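Local coordinates for periplasmic solute binding protein (Candidatus liberibacter, PDB 4CL2) that binds manganese or zinc ions in the periplasm, probably delivering them for uptake, as a solute-binding protein of the ZnuA-like family, at residues Ser10-Thr18 and Ser248-Tyr259. Numbering follows the deposited sequence.
Sequences SFSIIGDIT and SLSKPDGPAPTY. With SO4 (sulfate ion), chain F.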
loop_
_atom_site.group_PDB
_atom_site.type_symbol
_atom_site.label_atom_id
_atom_site.label_comp_id
_atom_site.label_asym_id
_atom_site.label_seq_id
_atom_site.Cartn_x
_atom_site.Cartn_y
_atom_site.Cartn_z
ATOM N N SER A 10 -1.192 -1.173 -12.067
ATOM C CA SER A 10 -0.504 0.110 -12.055
ATOM C C SER A 10 0.861 0.015 -11.333
ATOM O O SER A 10 1.776 0.727 -11.726
ATOM C CB SER A 10 -1.378 1.206 -11.490
ATOM O OG SER A 10 -1.675 0.960 -10.110
ATOM N N PHE A 11 0.940 -0.730 -10.259
ATOM C CA PHE A 11 2.203 -0.847 -9.533
ATOM C C PHE A 11 2.334 -2.165 -8.818
ATOM O O PHE A 11 1.453 -3.047 -8.858
ATOM C CB PHE A 11 2.415 0.380 -8.588
ATOM C CG PHE A 11 1.698 0.286 -7.235
ATOM C CD1 PHE A 11 0.317 0.256 -7.120
ATOM C CD2 PHE A 11 2.458 0.271 -6.074
ATOM C CE1 PHE A 11 -0.306 0.228 -5.871
ATOM C CE2 PHE A 11 1.841 0.225 -4.817
ATOM C CZ PHE A 11 0.460 0.216 -4.721
ATOM N N SER A 12 3.535 -2.385 -8.266
ATOM C CA SER A 12 3.959 -3.736 -7.879
ATOM C C SER A 12 3.028 -4.416 -6.917
ATOM O O SER A 12 2.797 -5.621 -7.011
ATOM C CB SER A 12 5.388 -3.696 -7.270
ATOM O OG SER A 12 5.511 -2.757 -6.184
ATOM N N ILE A 13 2.481 -3.683 -5.968
ATOM C CA ILE A 13 1.633 -4.306 -4.971
ATOM C C ILE A 13 0.390 -4.895 -5.625
ATOM O O ILE A 13 0.016 -6.044 -5.340
ATOM C CB ILE A 13 1.266 -3.355 -3.865
ATOM C CG1 ILE A 13 2.576 -3.020 -3.085
ATOM C CG2 ILE A 13 0.117 -3.908 -3.004
ATOM C CD1 ILE A 13 2.298 -2.116 -1.879
ATOM N N ILE A 14 -0.246 -4.141 -6.496
ATOM C CA ILE A 14 -1.426 -4.673 -7.197
ATOM C C ILE A 14 -1.106 -5.815 -8.141
ATOM O O ILE A 14 -1.816 -6.825 -8.198
ATOM C CB ILE A 14 -2.194 -3.522 -7.898
ATOM C CG1 ILE A 14 -2.713 -2.525 -6.844
ATOM C CG2 ILE A 14 -3.321 -4.033 -8.779
ATOM C CD1 ILE A 14 -3.399 -1.298 -7.449
ATOM N N GLY A 15 0.040 -5.736 -8.822
ATOM C CA GLY A 15 0.483 -6.832 -9.640
ATOM C C GLY A 15 0.634 -8.123 -8.894
ATOM O O GLY A 15 0.220 -9.209 -9.381
ATOM N N ASP A 16 1.217 -8.058 -7.697
ATOM C CA ASP A 16 1.438 -9.262 -6.911
ATOM C C ASP A 16 0.118 -9.853 -6.380
ATOM O O ASP A 16 -0.099 -11.093 -6.384
ATOM C CB ASP A 16 2.397 -8.974 -5.746
ATOM C CG ASP A 16 2.656 -10.204 -4.932
ATOM O OD1 ASP A 16 3.386 -11.108 -5.384
ATOM O OD2 ASP A 16 2.076 -10.301 -3.836
ATOM N N ILE A 17 -0.802 -8.978 -5.968
ATOM C CA ILE A 17 -2.138 -9.445 -5.525
ATOM C C ILE A 17 -2.815 -10.155 -6.666
ATOM O O ILE A 17 -3.344 -11.267 -6.543
ATOM C CB ILE A 17 -2.990 -8.264 -5.043
ATOM C CG1 ILE A 17 -2.445 -7.738 -3.726
ATOM C CG2 ILE A 17 -4.446 -8.740 -4.812
ATOM C CD1 ILE A 17 -2.967 -6.369 -3.394
ATOM N N THR A 18 -2.757 -9.520 -7.831
ATOM C CA THR A 18 -3.426 -10.114 -9.010
ATOM C C THR A 18 -2.833 -11.479 -9.409
ATOM O O THR A 18 -3.565 -12.435 -9.709
ATOM C CB THR A 18 -3.317 -9.140 -10.176
ATOM O OG1 THR A 18 -3.865 -7.874 -9.778
ATOM C CG2 THR A 18 -4.133 -9.636 -11.358
ATOM N N SER A 248 6.229 0.258 -2.180
ATOM C CA SER A 248 6.665 -0.616 -3.264
ATOM C C SER A 248 7.061 -1.925 -2.666
ATOM O O SER A 248 7.571 -1.954 -1.549
ATOM C CB SER A 248 7.884 0.021 -3.927
ATOM O OG SER A 248 8.463 -0.816 -4.929
ATOM N N LEU A 249 6.890 -3.008 -3.395
ATOM C CA LEU A 249 7.561 -4.250 -3.032
ATOM C C LEU A 249 9.069 -4.028 -3.059
ATOM O O LEU A 249 9.575 -3.160 -3.825
ATOM C CB LEU A 249 7.209 -5.370 -4.007
ATOM C CG LEU A 249 5.702 -5.650 -4.033
ATOM C CD1 LEU A 249 5.469 -6.794 -4.937
ATOM C CD2 LEU A 249 5.122 -5.952 -2.661
ATOM N N SER A 250 9.809 -4.809 -2.260
ATOM C CA SER A 250 11.245 -4.748 -2.306
ATOM C C SER A 250 11.718 -5.460 -3.566
ATOM O O SER A 250 10.932 -6.122 -4.240
ATOM C CB SER A 250 11.871 -5.445 -1.084
ATOM O OG SER A 250 11.676 -6.853 -1.109
ATOM N N LYS A 251 13.026 -5.360 -3.817
ATOM C CA LYS A 251 13.690 -6.250 -4.771
ATOM C C LYS A 251 13.433 -7.720 -4.345
ATOM O O LYS A 251 13.153 -8.004 -3.154
ATOM C CB LYS A 251 15.189 -5.894 -4.852
ATOM C CG LYS A 251 15.954 -6.202 -3.564
ATOM C CD LYS A 251 17.291 -5.474 -3.401
ATOM C CE LYS A 251 17.952 -5.892 -2.086
ATOM N NZ LYS A 251 19.171 -5.079 -1.774
ATOM N N PRO A 252 13.581 -8.671 -5.285
ATOM C CA PRO A 252 13.288 -10.072 -4.986
ATOM C C PRO A 252 14.096 -10.639 -3.791
ATOM O O PRO A 252 13.567 -11.452 -3.045
ATOM C CB PRO A 252 13.629 -10.795 -6.317
ATOM C CG PRO A 252 13.359 -9.724 -7.351
ATOM C CD PRO A 252 13.960 -8.502 -6.721
ATOM N N ASP A 253 15.317 -10.186 -3.547
ATOM C CA ASP A 253 16.089 -10.764 -2.392
ATOM C C ASP A 253 16.001 -9.851 -1.170
ATOM O O ASP A 253 16.691 -10.048 -0.198
ATOM C CB ASP A 253 17.559 -11.066 -2.772
ATOM C CG ASP A 253 18.274 -9.863 -3.292
ATOM O OD1 ASP A 253 17.595 -8.859 -3.555
ATOM O OD2 ASP A 253 19.515 -9.903 -3.458
ATOM N N GLY A 254 15.101 -8.856 -1.219
ATOM C CA GLY A 254 14.840 -7.966 -0.089
ATOM C C GLY A 254 13.747 -8.620 0.767
ATOM O O GLY A 254 13.287 -9.706 0.482
ATOM N N PRO A 255 13.347 -7.943 1.846
ATOM C CA PRO A 255 12.420 -8.591 2.785
ATOM C C PRO A 255 10.949 -8.563 2.445
ATOM O O PRO A 255 10.121 -9.168 3.153
ATOM C CB PRO A 255 12.691 -7.836 4.073
ATOM C CG PRO A 255 13.065 -6.469 3.624
ATOM C CD PRO A 255 13.832 -6.660 2.359
ATOM N N ALA A 256 10.576 -7.863 1.376
ATOM C CA ALA A 256 9.159 -7.605 1.088
ATOM C C ALA A 256 8.876 -7.792 -0.414
ATOM O O ALA A 256 8.348 -6.864 -1.037
ATOM C CB ALA A 256 8.732 -6.238 1.544
ATOM N N PRO A 257 9.193 -8.998 -0.946
ATOM C CA PRO A 257 9.107 -9.184 -2.415
ATOM C C PRO A 257 7.667 -9.497 -2.877
ATOM O O PRO A 257 7.424 -9.638 -4.073
ATOM C CB PRO A 257 10.023 -10.333 -2.654
ATOM C CG PRO A 257 9.863 -11.205 -1.445
ATOM C CD PRO A 257 9.891 -10.139 -0.334
ATOM N N THR A 258 6.750 -9.650 -1.948
ATOM C CA THR A 258 5.327 -9.894 -2.234
ATOM C C THR A 258 4.478 -9.026 -1.333
ATOM O O THR A 258 4.951 -8.513 -0.311
ATOM C CB THR A 258 4.916 -11.374 -1.998
ATOM O OG1 THR A 258 4.889 -11.662 -0.587
ATOM C CG2 THR A 258 5.845 -12.366 -2.639
ATOM N N TYR A 259 3.201 -8.835 -1.665
ATOM C CA TYR A 259 2.344 -8.060 -0.805
ATOM C C TYR A 259 2.208 -8.645 0.575
ATOM O O TYR A 259 2.271 -7.917 1.599
ATOM C CB TYR A 259 0.964 -7.914 -1.458
ATOM C CG TYR A 259 -0.138 -7.214 -0.624
ATOM C CD1 TYR A 259 0.054 -5.986 -0.126
ATOM C CD2 TYR A 259 -1.342 -7.794 -0.417
ATOM C CE1 TYR A 259 -0.950 -5.290 0.576
ATOM C CE2 TYR A 259 -2.352 -7.141 0.245
ATOM C CZ TYR A 259 -2.159 -5.885 0.749
ATOM O OH TYR A 259 -3.161 -5.221 1.420
HETATM S S SO4 F . 14.846 -3.008 -1.671
HETATM O O1 SO4 F . 14.367 -2.012 -0.715
HETATM O O2 SO4 F . 16.098 -2.402 -2.186
HETATM O O3 SO4 F . 13.931 -3.218 -2.787
HETATM O O4 SO4 F . 15.266 -4.291 -1.030
HETATM O O HOH W 1 5.971 -10.612 -6.193
#
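Asp16 and Ser12, one turn apart on helix 12-22, each take a backbone N-H from 248-259, the loop leading into helix 259-274; the contact thus joins the first helix of the N-terminal lobe to the last helix of this cluster 9 solute-binding fold. Tyr259 N lies 2.9 Å from Asp16 OD2 in a nearly straight bond (167°), although the donor stands above the carboxylate plane. With CG anti to the backbone N (chi1 -179°), Asp16 extends to Thr258 and Tyr259, and a water spans Asp16 OD1 and Pro257 O. Leu249 N donates to Ser12 OG at 3.1 Å, and Leu249 CD2 packs 3.9 Å from Ile13 CG1. Ile17 lays CD1 over one face of the Tyr259 ring, a CH-pi contact 3.9 Å from the centroid and 22° off the normal, while Ile13 CG2 meets CD1 of that ring obliquely. Further out, Tyr259 OH bonds to Trp108 O, and Thr258, the N-cap of helix 259-274, uses OG1 to cap Asp261 N. Next to the manganese ligand Asp247 in sequence, Ser248 OG accepts a hydrogen bond from Gly35 N, and that same hydroxyl donates to Leu249 O at 2.8 Å.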